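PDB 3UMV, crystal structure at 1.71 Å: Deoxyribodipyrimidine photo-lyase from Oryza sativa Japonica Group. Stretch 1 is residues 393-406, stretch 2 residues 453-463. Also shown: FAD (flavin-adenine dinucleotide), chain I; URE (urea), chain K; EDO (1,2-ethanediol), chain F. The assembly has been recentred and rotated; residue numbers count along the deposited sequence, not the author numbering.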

ATOM      1  N   GLY A 393      -6.638   0.760 -13.455  1.00 14.80           N
ATOM      2  CA  GLY A 393      -5.276   0.255 -13.528  1.00 15.33           C
ATOM      3  C   GLY A 393      -4.636   0.356 -14.900  1.00 17.42           C
ATOM      4  O   GLY A 393      -3.448   0.682 -15.030  1.00 15.92           O
ATOM      5  N   PHE A 394      -5.406   0.070 -15.942  1.00 13.95           N
ATOM      6  CA  PHE A 394      -4.853   0.184 -17.281  1.00 12.07           C
ATOM      7  C   PHE A 394      -4.576   1.664 -17.588  1.00 14.68           C
ATOM      8  O   PHE A 394      -3.539   2.006 -18.142  1.00 15.00           O
ATOM      9  CB  PHE A 394      -5.781  -0.414 -18.337  1.00 15.87           C
ATOM     10  CG  PHE A 394      -5.200  -0.366 -19.717  1.00 17.25           C
ATOM     11  CD1 PHE A 394      -4.415  -1.411 -20.186  1.00 20.41           C
ATOM     12  CD2 PHE A 394      -5.391   0.740 -20.527  1.00 19.49           C
ATOM     13  CE1 PHE A 394      -3.866  -1.366 -21.452  1.00 24.14           C
ATOM     14  CE2 PHE A 394      -4.837   0.789 -21.795  1.00 23.06           C
ATOM     15  CZ  PHE A 394      -4.076  -0.265 -22.253  1.00 24.94           C
ATOM     16  N   MET A 395      -5.504   2.535 -17.205  1.00 14.13           N
ATOM     17  CA  MET A 395      -5.324   3.970 -17.459  1.00 15.07           C
ATOM     18  C   MET A 395      -4.120   4.571 -16.693  1.00 11.32           C
ATOM     19  O   MET A 395      -3.538   5.541 -17.162  1.00 13.08           O
ATOM     20  CB  MET A 395      -6.604   4.785 -17.196  1.00 12.42           C
ATOM     21  CG  MET A 395      -7.716   4.589 -18.248  1.00 13.73           C
ATOM     22  SD  MET A 395      -7.129   4.517 -19.950  1.00 17.16           S
ATOM     23  CE  MET A 395      -6.372   6.127 -20.113  1.00 15.21           C
ATOM     24  N   ARG A 396      -3.734   4.002 -15.543  1.00 10.03           N
ATOM     25  CA  ARG A 396      -2.553   4.510 -14.821  1.00 11.99           C
ATOM     26  C   ARG A 396      -1.273   4.453 -15.660  1.00 10.32           C
ATOM     27  O   ARG A 396      -0.440   5.386 -15.612  1.00 11.51           O
ATOM     28  CB  ARG A 396      -2.353   3.791 -13.478  1.00 12.63           C
ATOM     29  CG  ARG A 396      -3.473   4.040 -12.497  1.00 12.35           C
ATOM     30  CD  ARG A 396      -3.089   3.601 -11.088  1.00 16.35           C
ATOM     31  NE  ARG A 396      -4.278   3.300 -10.295  1.00 17.84           N
ATOM     32  CZ  ARG A 396      -4.324   3.348  -8.972  1.00 19.62           C
ATOM     33  NH1 ARG A 396      -3.254   3.726  -8.291  1.00 18.58           N
ATOM     34  NH2 ARG A 396      -5.447   3.038  -8.328  1.00 18.16           N
ATOM     35  N   MET A 397      -1.130   3.385 -16.452  1.00 12.93           N
ATOM     36  CA  MET A 397       0.027   3.241 -17.342  1.00 12.72           C
ATOM     37  C   MET A 397       0.030   4.333 -18.422  1.00 11.74           C
ATOM     38  O   MET A 397       1.040   5.006 -18.630  1.00 14.83           O
ATOM     39  CB  MET A 397       0.039   1.854 -17.994  1.00 14.85           C
ATOM     40  CG  MET A 397       0.162   0.728 -16.999  1.00 17.63           C
ATOM     41  SD  MET A 397       0.212  -0.903 -17.798  1.00 18.70           S
ATOM     42  CE  MET A 397      -1.523  -1.195 -18.028  1.00 12.70           C
ATOM     43  N   TYR A 398      -1.104   4.501 -19.102  1.00 11.67           N
ATOM     44  CA  TYR A 398      -1.267   5.532 -20.122  1.00 13.79           C
ATOM     45  C   TYR A 398      -1.013   6.922 -19.531  1.00 13.23           C
ATOM     46  O   TYR A 398      -0.233   7.705 -20.061  1.00 14.65           O
ATOM     47  CB  TYR A 398      -2.683   5.462 -20.693  1.00 11.25           C
ATOM     48  CG  TYR A 398      -2.968   6.465 -21.784  1.00 15.51           C
ATOM     49  CD1 TYR A 398      -3.548   7.698 -21.501  1.00 13.69           C
ATOM     50  CD2 TYR A 398      -2.645   6.179 -23.104  1.00 16.76           C
ATOM     51  CE1 TYR A 398      -3.817   8.618 -22.527  1.00 14.52           C
ATOM     52  CE2 TYR A 398      -2.900   7.080 -24.118  1.00 15.80           C
ATOM     53  CZ  TYR A 398      -3.471   8.294 -23.829  1.00 17.72           C
ATOM     54  OH  TYR A 398      -3.708   9.172 -24.863  1.00 16.46           O
ATOM     55  N   TRP A 399      -1.659   7.182 -18.401  1.00 12.15           N
ATOM     56  CA  TRP A 399      -1.598   8.467 -17.704  1.00 11.30           C
ATOM     57  C   TRP A 399      -0.168   8.873 -17.388  1.00  9.67           C
ATOM     58  O   TRP A 399       0.262   9.994 -17.694  1.00 11.70           O
ATOM     59  CB  TRP A 399      -2.427   8.351 -16.428  1.00 12.58           C
ATOM     60  CG  TRP A 399      -2.327   9.480 -15.476  1.00 11.78           C
ATOM     61  CD1 TRP A 399      -3.031  10.651 -15.507  1.00 17.43           C
ATOM     62  CD2 TRP A 399      -1.533   9.520 -14.289  1.00 14.27           C
ATOM     63  NE1 TRP A 399      -2.692  11.433 -14.426  1.00 14.20           N
ATOM     64  CE2 TRP A 399      -1.771  10.763 -13.667  1.00 13.24           C
ATOM     65  CE3 TRP A 399      -0.634   8.630 -13.696  1.00 13.58           C
ATOM     66  CZ2 TRP A 399      -1.136  11.138 -12.486  1.00 15.14           C
ATOM     67  CZ3 TRP A 399      -0.008   9.006 -12.529  1.00 16.17           C
ATOM     68  CH2 TRP A 399      -0.264  10.239 -11.930  1.00 13.28           C
ATOM     69  N   ALA A 400       0.601   7.972 -16.807  1.00 11.68           N
ATOM     70  CA  ALA A 400       1.957   8.325 -16.424  1.00  9.87           C
ATOM     71  C   ALA A 400       2.886   8.470 -17.632  1.00 14.55           C
ATOM     72  O   ALA A 400       3.796   9.298 -17.630  1.00 13.05           O
ATOM     73  CB  ALA A 400       2.521   7.307 -15.413  1.00 12.82           C
ATOM     74  N   LYS A 401       2.671   7.650 -18.653  1.00 13.86           N
ATOM     75  CA  LYS A 401       3.471   7.751 -19.863  1.00 11.78           C
ATOM     76  C   LYS A 401       3.261   9.062 -20.620  1.00 14.38           C
ATOM     77  O   LYS A 401       4.209   9.609 -21.208  1.00 13.54           O
ATOM     78  CB  LYS A 401       3.229   6.554 -20.767  1.00  9.67           C
ATOM     79  CG  LYS A 401       3.843   5.289 -20.200  1.00 12.65           C
ATOM     80  CD  LYS A 401       3.786   4.141 -21.181  1.00 12.76           C
ATOM     81  CE  LYS A 401       4.409   2.879 -20.544  1.00 13.79           C
ATOM     82  NZ  LYS A 401       5.885   2.989 -20.432  1.00 13.88           N
ATOM     83  N   LYS A 402       2.033   9.574 -20.625  1.00 13.63           N
ATOM     84  CA  LYS A 402       1.803  10.892 -21.229  1.00 16.56           C
ATOM     85  C   LYS A 402       2.522  12.000 -20.459  1.00 13.42           C
ATOM     86  O   LYS A 402       2.968  12.990 -21.038  1.00 16.88           O
ATOM     87  CB  LYS A 402       0.315  11.210 -21.331  1.00 10.56           C
ATOM     88  CG  LYS A 402      -0.449  10.326 -22.299  1.00 13.25           C
ATOM     89  CD  LYS A 402       0.077  10.491 -23.715  1.00 19.53           C
ATOM     90  CE  LYS A 402       0.483   9.151 -24.287  1.00 24.68           C
ATOM     91  NZ  LYS A 402       0.696   9.189 -25.772  1.00 20.09           N
ATOM     92  N   ILE A 403       2.651  11.841 -19.144  1.00 14.36           N
ATOM     93  CA  ILE A 403       3.359  12.848 -18.367  1.00 16.07           C
ATOM     94  C   ILE A 403       4.824  12.905 -18.802  1.00 16.09           C
ATOM     95  O   ILE A 403       5.385  13.990 -18.962  1.00 15.12           O
ATOM     96  CB  ILE A 403       3.223  12.585 -16.865  1.00 12.28           C
ATOM     97  CG1 ILE A 403       1.759  12.653 -16.460  1.00 10.89           C
ATOM     98  CG2 ILE A 403       4.025  13.598 -16.063  1.00 12.18           C
ATOM     99  CD1 ILE A 403       1.500  12.329 -14.997  1.00 14.29           C
ATOM    100  N   LEU A 404       5.425  11.742 -19.045  1.00 14.83           N
ATOM    101  CA  LEU A 404       6.765  11.684 -19.644  1.00 13.49           C
ATOM    102  C   LEU A 404       6.803  12.403 -20.994  1.00 17.46           C
ATOM    103  O   LEU A 404       7.740  13.166 -21.307  1.00 15.49           O
ATOM    104  CB  LEU A 404       7.200  10.230 -19.830  1.00 13.73           C
ATOM    105  CG  LEU A 404       8.490  10.023 -20.625  1.00 14.60           C
ATOM    106  CD1 LEU A 404       9.669  10.691 -19.914  1.00 14.06           C
ATOM    107  CD2 LEU A 404       8.754   8.532 -20.831  1.00 17.17           C
ATOM    108  N   GLU A 405       5.770  12.179 -21.798  1.00 15.51           N
ATOM    109  CA  GLU A 405       5.739  12.743 -23.144  1.00 17.23           C
ATOM    110  C   GLU A 405       5.538  14.259 -23.173  1.00 14.69           C
ATOM    111  O   GLU A 405       5.914  14.912 -24.131  1.00 15.96           O
ATOM    112  CB  GLU A 405       4.622  12.077 -23.935  1.00 19.96           C
ATOM    113  CG  GLU A 405       4.732  12.250 -25.433  1.00 20.75           C
ATOM    114  CD  GLU A 405       3.705  11.424 -26.177  1.00 21.55           C
ATOM    115  OE1 GLU A 405       3.776  11.382 -27.416  1.00 23.93           O
ATOM    116  OE2 GLU A 405       2.844  10.797 -25.529  1.00 22.96           O
ATOM    117  N   TRP A 406       4.932  14.810 -22.128  1.00 15.15           N
ATOM    118  CA  TRP A 406       4.556  16.215 -22.126  1.00 17.35           C
ATOM    119  C   TRP A 406       5.275  17.018 -21.047  1.00 15.27           C
ATOM    120  O   TRP A 406       4.784  18.054 -20.618  1.00 19.08           O
ATOM    121  CB  TRP A 406       3.042  16.365 -21.913  1.00 18.76           C
ATOM    122  CG  TRP A 406       2.217  15.659 -22.936  1.00 18.11           C
ATOM    123  CD1 TRP A 406       2.567  15.368 -24.226  1.00 14.04           C
ATOM    124  CD2 TRP A 406       0.907  15.127 -22.742  1.00 17.93           C
ATOM    125  NE1 TRP A 406       1.533  14.695 -24.852  1.00 22.01           N
ATOM    126  CE2 TRP A 406       0.508  14.536 -23.954  1.00 17.85           C
ATOM    127  CE3 TRP A 406       0.030  15.091 -21.652  1.00 16.70           C
ATOM    128  CZ2 TRP A 406      -0.734  13.914 -24.106  1.00 22.10           C
ATOM    129  CZ3 TRP A 406      -1.212  14.485 -21.813  1.00 19.67           C
ATOM    130  CH2 TRP A 406      -1.572  13.900 -23.025  1.00 21.73           C
ATOM    131  N   PRO A 453      11.649   8.967 -30.492  1.00 21.80           N
ATOM    132  CA  PRO A 453      11.956  10.248 -29.851  1.00 21.02           C
ATOM    133  C   PRO A 453      11.339  10.384 -28.448  1.00 17.73           C
ATOM    134  O   PRO A 453      10.238   9.881 -28.193  1.00 19.29           O
ATOM    135  CB  PRO A 453      11.323  11.276 -30.805  1.00 23.49           C
ATOM    136  CG  PRO A 453      11.277  10.584 -32.113  1.00 24.98           C
ATOM    137  CD  PRO A 453      11.016   9.145 -31.810  1.00 24.91           C
ATOM    138  N   VAL A 454      12.061  11.065 -27.562  1.00 18.13           N
ATOM    139  CA  VAL A 454      11.618  11.344 -26.189  1.00 17.39           C
ATOM    140  C   VAL A 454      11.659  10.115 -25.278  1.00 16.33           C
ATOM    141  O   VAL A 454      12.339  10.104 -24.255  1.00 15.62           O
ATOM    142  CB  VAL A 454      10.209  11.971 -26.138  1.00 17.95           C
ATOM    143  CG1 VAL A 454       9.810  12.273 -24.680  1.00 15.03           C
ATOM    144  CG2 VAL A 454      10.182  13.254 -26.930  1.00 19.29           C
ATOM    145  N   PHE A 455      10.900   9.093 -25.633  1.00 16.95           N
ATOM    146  CA  PHE A 455      10.852   7.896 -24.818  1.00 14.48           C
ATOM    147  C   PHE A 455      12.117   7.060 -24.934  1.00 15.97           C
ATOM    148  O   PHE A 455      12.406   6.235 -24.068  1.00 16.79           O
ATOM    149  CB  PHE A 455       9.683   7.022 -25.241  1.00 15.37           C
ATOM    150  CG  PHE A 455       8.378   7.419 -24.633  1.00 15.41           C
ATOM    151  CD1 PHE A 455       7.634   6.506 -23.916  1.00 14.38           C
ATOM    152  CD2 PHE A 455       7.900   8.711 -24.772  1.00 16.44           C
ATOM    153  CE1 PHE A 455       6.425   6.877 -23.347  1.00 14.16           C
ATOM    154  CE2 PHE A 455       6.693   9.079 -24.219  1.00 16.21           C
ATOM    155  CZ  PHE A 455       5.951   8.159 -23.512  1.00 17.59           C
ATOM    156  N   GLY A 456      12.863   7.231 -26.017  1.00 16.19           N
ATOM    157  CA  GLY A 456      13.914   6.271 -26.295  1.00 12.86           C
ATOM    158  C   GLY A 456      13.310   4.877 -26.389  1.00 14.70           C
ATOM    159  O   GLY A 456      12.289   4.682 -27.056  1.00 16.21           O
ATOM    160  N   LYS A 457      13.930   3.915 -25.709  1.00 14.94           N
ATOM    161  CA  LYS A 457      13.421   2.541 -25.677  1.00 17.39           C
ATOM    162  C   LYS A 457      12.382   2.264 -24.583  1.00 14.00           C
ATOM    163  O   LYS A 457      11.937   1.134 -24.411  1.00 15.97           O
ATOM    164  CB  LYS A 457      14.583   1.555 -25.581  1.00 19.59           C
ATOM    165  CG  LYS A 457      15.583   1.735 -26.707  1.00 22.48           C
ATOM    166  CD  LYS A 457      16.736   0.760 -26.607  1.00 25.99           C
ATOM    167  CE  LYS A 457      17.820   1.133 -27.601  1.00 31.96           C
ATOM    168  NZ  LYS A 457      18.979   0.195 -27.545  1.00 34.09           N
ATOM    169  N   ILE A 458      11.999   3.288 -23.831  1.00 15.02           N
ATOM    170  CA  ILE A 458      10.967   3.103 -22.815  1.00 11.41           C
ATOM    171  C   ILE A 458       9.671   2.808 -23.566  1.00 11.00           C
ATOM    172  O   ILE A 458       9.390   3.446 -24.571  1.00 15.31           O
ATOM    173  CB  ILE A 458      10.774   4.379 -21.974  1.00 12.89           C
ATOM    174  CG1 ILE A 458      12.085   4.742 -21.265  1.00 14.38           C
ATOM    175  CG2 ILE A 458       9.634   4.190 -20.976  1.00 13.16           C
ATOM    176  CD1 ILE A 458      12.657   3.605 -20.414  1.00 11.99           C
ATOM    177  N   ARG A 459       8.884   1.853 -23.069  1.00 12.96           N
ATOM    178  CA  ARG A 459       7.618   1.475 -23.703  1.00 11.61           C
ATOM    179  C   ARG A 459       6.680   2.668 -23.949  1.00 12.02           C
ATOM    180  O   ARG A 459       6.439   3.491 -23.048  1.00 12.53           O
ATOM    181  CB  ARG A 459       6.910   0.394 -22.873  1.00 11.23           C
ATOM    182  CG  ARG A 459       5.619  -0.131 -23.523  1.00 16.50           C
ATOM    183  CD  ARG A 459       4.746  -0.907 -22.531  1.00 16.52           C
ATOM    184  NE  ARG A 459       5.436  -2.064 -21.958  1.00 15.81           N
ATOM    185  CZ  ARG A 459       4.904  -3.278 -21.859  1.00 21.43           C
ATOM    186  NH1 ARG A 459       3.669  -3.494 -22.301  1.00 29.08           N
ATOM    187  NH2 ARG A 459       5.606  -4.278 -21.320  1.00 19.15           N
ATOM    188  N   TYR A 460       6.147   2.749 -25.171  1.00 15.13           N
ATOM    189  CA  TYR A 460       5.278   3.845 -25.589  1.00 14.86           C
ATOM    190  C   TYR A 460       3.832   3.355 -25.632  1.00 17.62           C
ATOM    191  O   TYR A 460       3.581   2.193 -25.929  1.00 21.13           O
ATOM    192  CB  TYR A 460       5.693   4.350 -26.979  1.00 16.80           C
ATOM    193  CG  TYR A 460       4.979   5.612 -27.418  1.00 19.78           C
ATOM    194  CD1 TYR A 460       4.094   5.594 -28.485  1.00 25.88           C
ATOM    195  CD2 TYR A 460       5.198   6.817 -26.771  1.00 18.28           C
ATOM    196  CE1 TYR A 460       3.445   6.745 -28.896  1.00 25.57           C
ATOM    197  CE2 TYR A 460       4.545   7.978 -27.169  1.00 18.20           C
ATOM    198  CZ  TYR A 460       3.671   7.932 -28.230  1.00 23.84           C
ATOM    199  OH  TYR A 460       3.014   9.077 -28.641  1.00 24.63           O
ATOM    200  N   MET A 461       2.894   4.240 -25.311  1.00 15.98           N
ATOM    201  CA  MET A 461       1.473   3.953 -25.466  1.00 16.96           C
ATOM    202  C   MET A 461       0.841   5.202 -26.054  1.00 19.94           C
ATOM    203  O   MET A 461       1.301   6.316 -25.791  1.00 23.73           O
ATOM    204  CB  MET A 461       0.824   3.633 -24.119  1.00 16.02           C
ATOM    205  CG  MET A 461       1.270   2.320 -23.449  1.00 14.83           C
ATOM    206  SD  MET A 461       0.606   2.180 -21.757  1.00 23.52           S
ATOM    207  CE  MET A 461      -1.091   1.689 -22.086  1.00 23.67           C
ATOM    208  N   ASN A 462      -0.200   5.041 -26.866  1.00 21.34           N
ATOM    209  CA  ASN A 462      -0.855   6.224 -27.420  1.00 24.02           C
ATOM    210  C   ASN A 462      -2.361   6.081 -27.517  1.00 23.73           C
ATOM    211  O   ASN A 462      -2.908   4.997 -27.267  1.00 22.34           O
ATOM    212  CB  ASN A 462      -0.230   6.677 -28.753  1.00 27.30           C
ATOM    213  CG  ASN A 462      -0.333   5.626 -29.855  1.00 31.42           C
ATOM    214  OD1 ASN A 462      -0.988   4.589 -29.698  1.00 33.00           O
ATOM    215  ND2 ASN A 462       0.309   5.907 -30.990  1.00 33.53           N
ATOM    216  N   TYR A 463      -3.012   7.199 -27.835  1.00 23.83           N
ATOM    217  CA  TYR A 463      -4.461   7.294 -27.917  1.00 28.69           C
ATOM    218  C   TYR A 463      -4.966   6.249 -28.900  1.00 27.47           C
ATOM    219  O   TYR A 463      -5.870   5.478 -28.584  1.00 29.16           O
ATOM    220  CB  TYR A 463      -4.841   8.699 -28.398  1.00 32.63           C
ATOM    221  CG  TYR A 463      -6.306   9.074 -28.292  1.00 38.84           C
ATOM    222  CD1 TYR A 463      -7.219   8.687 -29.268  1.00 43.38           C
ATOM    223  CD2 TYR A 463      -6.766   9.866 -27.244  1.00 38.19           C
ATOM    224  CE1 TYR A 463      -8.562   9.050 -29.182  1.00 43.99           C
ATOM    225  CE2 TYR A 463      -8.099  10.235 -27.151  1.00 41.08           C
ATOM    226  CZ  TYR A 463      -8.994   9.823 -28.121  1.00 43.59           C
ATOM    227  OH  TYR A 463     -10.322  10.189 -28.030  1.00 44.48           O
TER
HETATM  228  PA  FAD I 801      -6.757  -5.476  -9.349  1.00 15.32           P
HETATM  229  O1A FAD I 801      -6.543  -5.608 -10.826  1.00 20.21           O
HETATM  230  O2A FAD I 801      -8.018  -6.117  -8.840  1.00 16.35           O
HETATM  231  O5B FAD I 801      -5.468  -6.063  -8.605  1.00 16.20           O
HETATM  232  C5B FAD I 801      -5.553  -6.698  -7.348  1.00 20.26           C
HETATM  233  C4B FAD I 801      -4.325  -6.344  -6.502  1.00 15.98           C
HETATM  234  O4B FAD I 801      -3.114  -6.720  -7.140  1.00 14.28           O
HETATM  235  C3B FAD I 801      -4.197  -4.849  -6.291  1.00 17.49           C
HETATM  236  O3B FAD I 801      -5.002  -4.405  -5.224  1.00 17.24           O
HETATM  237  C2B FAD I 801      -2.737  -4.724  -5.968  1.00 14.42           C
HETATM  238  O2B FAD I 801      -2.506  -5.165  -4.643  1.00 18.60           O
HETATM  239  C1B FAD I 801      -2.124  -5.747  -6.890  1.00 15.20           C
HETATM  240  N9A FAD I 801      -1.684  -5.124  -8.150  1.00 14.24           N
HETATM  241  C8A FAD I 801      -2.381  -5.020  -9.324  1.00 16.30           C
HETATM  242  N7A FAD I 801      -1.589  -4.384 -10.218  1.00 13.66           N
HETATM  243  C5A FAD I 801      -0.405  -4.070  -9.620  1.00 13.15           C
HETATM  244  C6A FAD I 801       0.767  -3.430 -10.041  1.00 14.39           C
HETATM  245  N6A FAD I 801       0.950  -3.051 -11.306  1.00 18.62           N
HETATM  246  N1A FAD I 801       1.817  -3.274  -9.163  1.00 14.33           N
HETATM  247  C2A FAD I 801       1.715  -3.757  -7.879  1.00 16.42           C
HETATM  248  N3A FAD I 801       0.560  -4.382  -7.463  1.00 15.00           N
HETATM  249  C4A FAD I 801      -0.469  -4.544  -8.324  1.00 14.60           C
HETATM  250  N1  FAD I 801      -1.054   0.476  -6.855  1.00  9.88           N
HETATM  251  C2  FAD I 801      -1.285   0.819  -5.555  1.00 14.62           C
HETATM  252  O2  FAD I 801      -1.641  -0.072  -4.783  1.00 15.69           O
HETATM  253  N3  FAD I 801      -1.096   2.122  -5.127  1.00 11.32           N
HETATM  254  C4  FAD I 801      -0.687   3.101  -6.015  1.00 13.20           C
HETATM  255  O4  FAD I 801      -0.525   4.264  -5.632  1.00 14.63           O
HETATM  256  C4X FAD I 801      -0.444   2.738  -7.335  1.00 15.67           C
HETATM  257  N5  FAD I 801      -0.049   3.666  -8.270  1.00 16.42           N
HETATM  258  C5X FAD I 801       0.207   3.283  -9.572  1.00 13.22           C
HETATM  259  C6  FAD I 801       0.641   4.230 -10.509  1.00 10.28           C
HETATM  260  C7  FAD I 801       0.896   3.846 -11.829  1.00 10.31           C
HETATM  261  C7M FAD I 801       1.375   4.882 -12.813  1.00  9.76           C
HETATM  262  C8  FAD I 801       0.705   2.513 -12.203  1.00 11.96           C
HETATM  263  C8M FAD I 801       0.958   2.042 -13.604  1.00 12.83           C
HETATM  264  C9  FAD I 801       0.264   1.590 -11.270  1.00  9.70           C
HETATM  265  C9A FAD I 801       0.020   1.970  -9.963  1.00 11.51           C
HETATM  266  N10 FAD I 801      -0.422   1.042  -9.042  1.00 10.48           N
HETATM  267  C10 FAD I 801      -0.638   1.435  -7.744  1.00  9.86           C
HETATM  268  C1' FAD I 801      -0.651  -0.416  -9.415  1.00 12.56           C
HETATM  269  C2' FAD I 801      -2.103  -0.733  -9.895  1.00 12.97           C
HETATM  270  O2' FAD I 801      -2.607   0.172 -10.885  1.00 14.04           O
HETATM  271  C3' FAD I 801      -3.137  -0.804  -8.757  1.00 12.98           C
HETATM  272  O3' FAD I 801      -2.654  -1.647  -7.746  1.00 13.37           O
HETATM  273  C4' FAD I 801      -4.502  -1.328  -9.210  1.00 15.73           C
HETATM  274  O4' FAD I 801      -5.021  -0.494 -10.228  1.00 18.20           O
HETATM  275  C5' FAD I 801      -5.424  -1.367  -7.992  1.00 13.94           C
HETATM  276  O5' FAD I 801      -6.784  -1.578  -8.286  1.00 11.85           O
HETATM  277  P   FAD I 801      -7.462  -2.979  -7.892  1.00 13.52           P
HETATM  278  O1P FAD I 801      -7.186  -3.321  -6.441  1.00 15.62           O
HETATM  279  O2P FAD I 801      -8.933  -2.923  -8.209  1.00 14.02           O
HETATM  280  O3P FAD I 801      -6.672  -3.897  -8.957  1.00 15.16           O
HETATM  281  C   URE K 902       8.426   2.041 -28.038  1.00 36.16           C
HETATM  282  O   URE K 902       9.226   2.788 -27.465  1.00 35.62           O
HETATM  283  N1  URE K 902       7.451   1.443 -27.383  1.00 30.04           N
HETATM  284  N2  URE K 902       8.540   1.842 -29.328  1.00 35.40           N
HETATM  285  C1  EDO F 706       6.731  11.500 -29.244  1.00 48.99           C
HETATM  286  O1  EDO F 706       6.149  12.441 -28.425  1.00 50.48           O
HETATM  287  C2  EDO F 706       7.313  10.393 -28.699  1.00 45.09           C
HETATM  288  O2  EDO F 706       7.830   9.422 -29.521  1.00 44.48           O
HETATM  289  O   HOH W   1      -1.256   9.554 -27.604  1.00 32.91           O

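An irregular segment, residues 453-463, packs lengthwise against one flank of the 393-405 helix, joined by three hydrogen bonds from side chains and by apolar packing that together accompany 733 Å² of buried surface. The two backbones come close at both ends of the contact: CA of Tyr-398 lies 6.2 Å from CA of Met-461, and CA of Glu-405 lies 6.8 Å from CA of Val-454.

Because stretch 2 forms no regular helix or strand, some of its carbonyls are free to accept from helix side chains. Lys-401, its CA-to-CB bond pointing toward stretch 2, extends through chi2 and chi3 near t, and its NZ donates to O of Arg-459 at 2.7 Å. Lys-402 starts out pointing away, but two m rotamers at chi1 and chi2 bend it back, so that NZ donates to O of Met-461 at 2.9 Å. The same NZ forms a salt bridge with OE2 of Glu-405 at 2.7 Å, which compensates the buried charge, and reaches a water at 2.7 Å that also accepts from N of Tyr-463 at 2.9 Å. The other carboxylate oxygen, OE1 of Glu-405, accepts from OH of Tyr-460 at 2.7 Å; the CA-to-CB bond is sideways in Glu-405 and away in Tyr-460, but the ends of both side chains come nearer and meet in this bond.

Met-461 has the largest covered area, 132 Å². Its flexible thioether fits between unlike neighbours: CE lies 3.6 Å from CZ of Phe-394, while SD lies 3.8 Å from CB of Met-397 and 3.8 Å from CD of Lys-401. At the other end, CD2 of Leu-404 sits over the Phe-455 ring, 3.7 Å from the centroid and 5° off the normal, a CH-pi contact. CB of Glu-405 meets that ring's edge, 3.7 Å from CE2 of Phe-455, so the flat aromatic is packed both over a face and at its rim.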